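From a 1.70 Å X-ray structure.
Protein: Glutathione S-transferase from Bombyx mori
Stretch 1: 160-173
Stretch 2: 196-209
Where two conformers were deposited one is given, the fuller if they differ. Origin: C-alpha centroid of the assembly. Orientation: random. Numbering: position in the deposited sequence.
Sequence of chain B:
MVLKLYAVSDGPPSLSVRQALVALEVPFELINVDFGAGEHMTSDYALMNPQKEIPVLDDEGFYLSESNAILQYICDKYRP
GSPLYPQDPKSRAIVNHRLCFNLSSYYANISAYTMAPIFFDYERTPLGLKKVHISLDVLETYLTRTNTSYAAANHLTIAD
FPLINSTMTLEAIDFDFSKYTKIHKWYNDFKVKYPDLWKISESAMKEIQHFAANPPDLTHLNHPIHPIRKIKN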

# COMPACT_ATOMS: atom_id res chain seq x y z
N ASP B 160 -8.97 10.15 -1.66
CA ASP B 160 -10.06 10.49 -0.75
C ASP B 160 -10.93 9.28 -0.42
O ASP B 160 -11.35 9.13 0.73
CB ASP B 160 -10.91 11.60 -1.35
CG ASP B 160 -10.21 12.92 -1.30
OD1 ASP B 160 -10.09 13.44 -0.17
OD2 ASP B 160 -9.74 13.39 -2.36
N PHE B 161 -11.23 8.43 -1.40
CA PHE B 161 -12.22 7.38 -1.19
C PHE B 161 -11.84 6.42 -0.07
O PHE B 161 -12.69 6.17 0.80
CB PHE B 161 -12.52 6.61 -2.49
CG PHE B 161 -12.96 7.47 -3.62
CD1 PHE B 161 -14.01 8.37 -3.46
CD2 PHE B 161 -12.32 7.40 -4.85
CE1 PHE B 161 -14.40 9.20 -4.52
CE2 PHE B 161 -12.71 8.20 -5.92
CZ PHE B 161 -13.76 9.11 -5.74
N PRO B 162 -10.63 5.85 -0.02
CA PRO B 162 -10.33 4.94 1.10
C PRO B 162 -10.41 5.65 2.44
O PRO B 162 -10.92 5.06 3.40
CB PRO B 162 -8.92 4.42 0.77
CG PRO B 162 -8.82 4.58 -0.75
CD PRO B 162 -9.53 5.87 -1.00
N LEU B 163 -9.95 6.90 2.52
CA LEU B 163 -10.02 7.60 3.81
C LEU B 163 -11.46 7.93 4.17
O LEU B 163 -11.84 7.85 5.35
CB LEU B 163 -9.16 8.86 3.77
CG LEU B 163 -7.65 8.61 3.54
CD1 LEU B 163 -6.92 9.89 3.12
CD2 LEU B 163 -7.04 8.02 4.81
N ILE B 164 -12.28 8.29 3.18
CA ILE B 164 -13.69 8.56 3.46
C ILE B 164 -14.35 7.32 4.04
O ILE B 164 -15.03 7.37 5.07
CB ILE B 164 -14.42 9.02 2.18
CG1 ILE B 164 -14.11 10.49 1.86
CG2 ILE B 164 -15.94 8.76 2.35
CD1 ILE B 164 -14.71 11.47 2.86
N ASN B 165 -14.14 6.18 3.40
CA ASN B 165 -14.80 4.95 3.84
C ASN B 165 -14.23 4.41 5.15
O ASN B 165 -14.96 3.76 5.90
CB ASN B 165 -14.73 3.94 2.71
CG ASN B 165 -15.62 4.35 1.55
OD1 ASN B 165 -16.81 4.61 1.75
ND2 ASN B 165 -15.06 4.44 0.35
N SER B 166 -12.95 4.66 5.45
CA SER B 166 -12.47 4.36 6.80
C SER B 166 -13.19 5.23 7.83
O SER B 166 -13.67 4.74 8.86
CB SER B 166 -10.95 4.58 6.87
OG SER B 166 -10.26 3.68 6.01
N THR B 167 -13.30 6.54 7.55
CA THR B 167 -13.95 7.46 8.48
C THR B 167 -15.43 7.16 8.62
O THR B 167 -16.01 7.34 9.70
CB THR B 167 -13.74 8.90 7.98
OG1 THR B 167 -12.34 9.13 7.74
CG2 THR B 167 -14.25 9.91 9.02
N MET B 168 -16.05 6.68 7.54
CA MET B 168 -17.46 6.29 7.59
C MET B 168 -17.71 5.24 8.66
O MET B 168 -18.78 5.25 9.29
CB MET B 168 -17.90 5.80 6.20
CG MET B 168 -19.30 5.16 6.17
SD MET B 168 -19.30 3.41 6.63
CE MET B 168 -18.59 2.74 5.11
N THR B 169 -16.74 4.35 8.92
CA THR B 169 -16.98 3.33 9.93
C THR B 169 -16.98 3.92 11.34
O THR B 169 -17.59 3.33 12.24
CB THR B 169 -15.95 2.20 9.86
OG1 THR B 169 -14.67 2.68 10.30
CG2 THR B 169 -15.85 1.63 8.44
N LEU B 170 -16.33 5.06 11.55
CA LEU B 170 -16.48 5.76 12.82
C LEU B 170 -17.89 6.31 12.96
O LEU B 170 -18.53 6.16 14.01
CB LEU B 170 -15.44 6.88 12.94
CG LEU B 170 -13.99 6.38 13.03
CD1 LEU B 170 -13.01 7.52 12.77
CD2 LEU B 170 -13.70 5.73 14.39
N GLU B 171 -18.41 6.94 11.90
CA GLU B 171 -19.79 7.41 11.98
C GLU B 171 -20.76 6.25 12.21
O GLU B 171 -21.76 6.41 12.93
CB GLU B 171 -20.19 8.18 10.71
CG GLU B 171 -21.62 8.77 10.84
CD GLU B 171 -22.10 9.53 9.61
OE1 GLU B 171 -21.34 9.71 8.64
OE2 GLU B 171 -23.28 9.97 9.62
N ALA B 172 -20.47 5.08 11.65
CA ALA B 172 -21.37 3.94 11.78
C ALA B 172 -21.55 3.52 13.22
O ALA B 172 -22.60 2.97 13.57
CB ALA B 172 -20.85 2.76 10.95
N ILE B 173 -20.55 3.75 14.07
CA ILE B 173 -20.65 3.39 15.48
C ILE B 173 -20.89 4.61 16.37
O ILE B 173 -20.74 4.53 17.59
CB ILE B 173 -19.40 2.60 15.95
CG1 ILE B 173 -18.15 3.48 15.93
CG2 ILE B 173 -19.21 1.35 15.11
CD1 ILE B 173 -17.11 3.05 16.96
N ASP B 196 -23.97 11.50 -4.89
CA ASP B 196 -24.05 10.20 -5.55
C ASP B 196 -22.97 9.25 -5.05
O ASP B 196 -23.23 8.07 -4.80
CB ASP B 196 -23.93 10.39 -7.06
CG ASP B 196 -22.63 11.08 -7.47
OD1 ASP B 196 -22.25 12.09 -6.82
OD2 ASP B 196 -21.98 10.62 -8.44
N LEU B 197 -21.75 9.76 -4.88
CA LEU B 197 -20.67 8.92 -4.36
C LEU B 197 -20.90 8.58 -2.90
O LEU B 197 -20.68 7.43 -2.48
CB LEU B 197 -19.34 9.64 -4.55
CG LEU B 197 -19.00 10.02 -6.00
CD1 LEU B 197 -17.59 10.61 -6.09
CD2 LEU B 197 -19.17 8.81 -6.93
N TRP B 198 -21.36 9.54 -2.11
CA TRP B 198 -21.62 9.26 -0.70
C TRP B 198 -22.73 8.22 -0.55
O TRP B 198 -22.70 7.43 0.39
CB TRP B 198 -21.97 10.55 0.06
CG TRP B 198 -22.51 10.21 1.41
CD1 TRP B 198 -23.81 10.30 1.82
CD2 TRP B 198 -21.78 9.61 2.49
NE1 TRP B 198 -23.93 9.82 3.11
CE2 TRP B 198 -22.70 9.39 3.54
CE3 TRP B 198 -20.44 9.24 2.68
CZ2 TRP B 198 -22.33 8.82 4.75
CZ3 TRP B 198 -20.07 8.68 3.89
CH2 TRP B 198 -21.01 8.48 4.91
N LYS B 199 -23.68 8.17 -1.49
CA LYS B 199 -24.73 7.15 -1.42
C LYS B 199 -24.14 5.75 -1.35
O LYS B 199 -24.72 4.87 -0.71
CB LYS B 199 -25.65 7.24 -2.64
CG LYS B 199 -26.93 8.02 -2.40
CD LYS B 199 -27.95 7.71 -3.50
CE LYS B 199 -29.29 8.35 -3.21
NZ LYS B 199 -29.32 9.75 -3.71
N ILE B 200 -23.01 5.52 -2.03
CA ILE B 200 -22.34 4.22 -1.98
C ILE B 200 -21.84 3.94 -0.57
O ILE B 200 -22.03 2.85 -0.03
CB ILE B 200 -21.20 4.18 -3.02
CG1 ILE B 200 -21.78 4.26 -4.44
CG2 ILE B 200 -20.37 2.90 -2.87
CD1 ILE B 200 -20.73 4.49 -5.53
N SER B 201 -21.20 4.94 0.06
CA SER B 201 -20.76 4.78 1.45
C SER B 201 -21.94 4.63 2.39
O SER B 201 -21.90 3.84 3.34
CB SER B 201 -19.91 5.98 1.86
OG SER B 201 -18.80 6.19 1.02
N GLU B 202 -23.01 5.40 2.15
CA GLU B 202 -24.13 5.42 3.08
C GLU B 202 -24.85 4.08 3.11
O GLU B 202 -25.27 3.63 4.18
CB GLU B 202 -25.09 6.54 2.71
CG GLU B 202 -26.13 6.83 3.78
CD GLU B 202 -27.02 7.98 3.37
OE1 GLU B 202 -27.81 7.80 2.42
OE2 GLU B 202 -26.90 9.07 3.98
N SER B 203 -25.00 3.44 1.96
CA SER B 203 -25.66 2.14 1.93
C SER B 203 -24.89 1.12 2.77
O SER B 203 -25.50 0.32 3.49
CB SER B 203 -25.78 1.66 0.48
OG SER B 203 -26.29 0.34 0.42
N ALA B 204 -23.56 1.15 2.70
CA ALA B 204 -22.76 0.27 3.55
C ALA B 204 -22.88 0.68 5.02
O ALA B 204 -22.96 -0.18 5.90
CB ALA B 204 -21.29 0.29 3.12
N MET B 205 -22.86 2.00 5.30
CA MET B 205 -22.93 2.46 6.68
C MET B 205 -24.18 1.92 7.37
O MET B 205 -24.11 1.47 8.52
CB MET B 205 -22.92 3.99 6.75
CG MET B 205 -22.85 4.54 8.20
SD MET B 205 -22.71 6.35 8.21
CE MET B 205 -24.41 6.82 7.87
N LYS B 206 -25.32 1.93 6.67
CA LYS B 206 -26.54 1.40 7.26
C LYS B 206 -26.44 -0.10 7.51
O LYS B 206 -27.01 -0.61 8.49
CB LYS B 206 -27.75 1.70 6.37
CG LYS B 206 -28.05 3.19 6.17
CD LYS B 206 -28.40 3.91 7.48
CE LYS B 206 -29.43 3.15 8.32
NZ LYS B 206 -30.66 2.78 7.55
N GLU B 207 -25.70 -0.83 6.67
CA GLU B 207 -25.48 -2.25 6.94
C GLU B 207 -24.58 -2.44 8.16
O GLU B 207 -24.88 -3.24 9.05
CB GLU B 207 -24.86 -2.94 5.72
CG GLU B 207 -25.83 -3.15 4.59
CD GLU B 207 -25.24 -4.00 3.47
OE1 GLU B 207 -24.23 -4.69 3.71
OE2 GLU B 207 -25.79 -3.97 2.35
N ILE B 208 -23.47 -1.70 8.21
CA ILE B 208 -22.56 -1.77 9.34
C ILE B 208 -23.26 -1.36 10.63
O ILE B 208 -22.95 -1.87 11.71
CB ILE B 208 -21.31 -0.92 9.05
CG1 ILE B 208 -20.57 -1.51 7.85
CG2 ILE B 208 -20.40 -0.80 10.27
CD1 ILE B 208 -19.49 -0.63 7.29
N GLN B 209 -24.22 -0.44 10.54
CA GLN B 209 -25.10 -0.14 11.67
C GLN B 209 -26.10 -1.27 11.85
O GLN B 209 -26.13 -1.95 12.88
CB GLN B 209 -25.85 1.18 11.46
CG GLN B 209 -25.02 2.43 11.59
CD GLN B 209 -25.74 3.65 11.05
OE1 GLN B 209 -26.70 3.53 10.29
NE2 GLN B 209 -25.28 4.84 11.44

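Both stretches are helical, and their axes run in the same general sense, with 40° between N-to-C directions and a closest approach of 9.2 Å. The CA–CA separations place Phe-161 beside Leu-197 at 9.2 Å, Asn-165 beside Ser-201 at 6.4 Å and Ala-172 beside Gln-209 at 5.5 Å, so the backbones draw together toward their C-terminal ends. The contact buries 568 Å² in total.

Apolar packing dominates. Met-168, which loses the most area (87 Å²), acts as a knob in a hole formed by Ser-201, Ala-204, Met-205 and Ile-208; its SD lies 3.7 Å from Met-205 CB, and its CE 4.2 Å from Ala-204 CB. The small side chains of Ser-201 and Ala-204 leave room for it. One turn on, Ala-172 CB rests 3.8 Å from Met-205 CG and 3.7 Å from Ile-208 CG2. At the wider end, longer side chains span the gap: Phe-161 CE1 reaches Leu-197 CD1 at 3.8 Å, while Ile-164 CG2 meets the Trp-198 ring edge, 4.4 Å from CZ3.

A single hydrogen bond crosses the interface, from Ser-201 OG to Asn-165 OD1 at 2.6 Å, pairing two buried polar groups. Elsewhere polar and apolar groups mix: the carboxylate carbon CD of Glu-171 approaches Met-205 SD to 3.5 Å, a van der Waals contact.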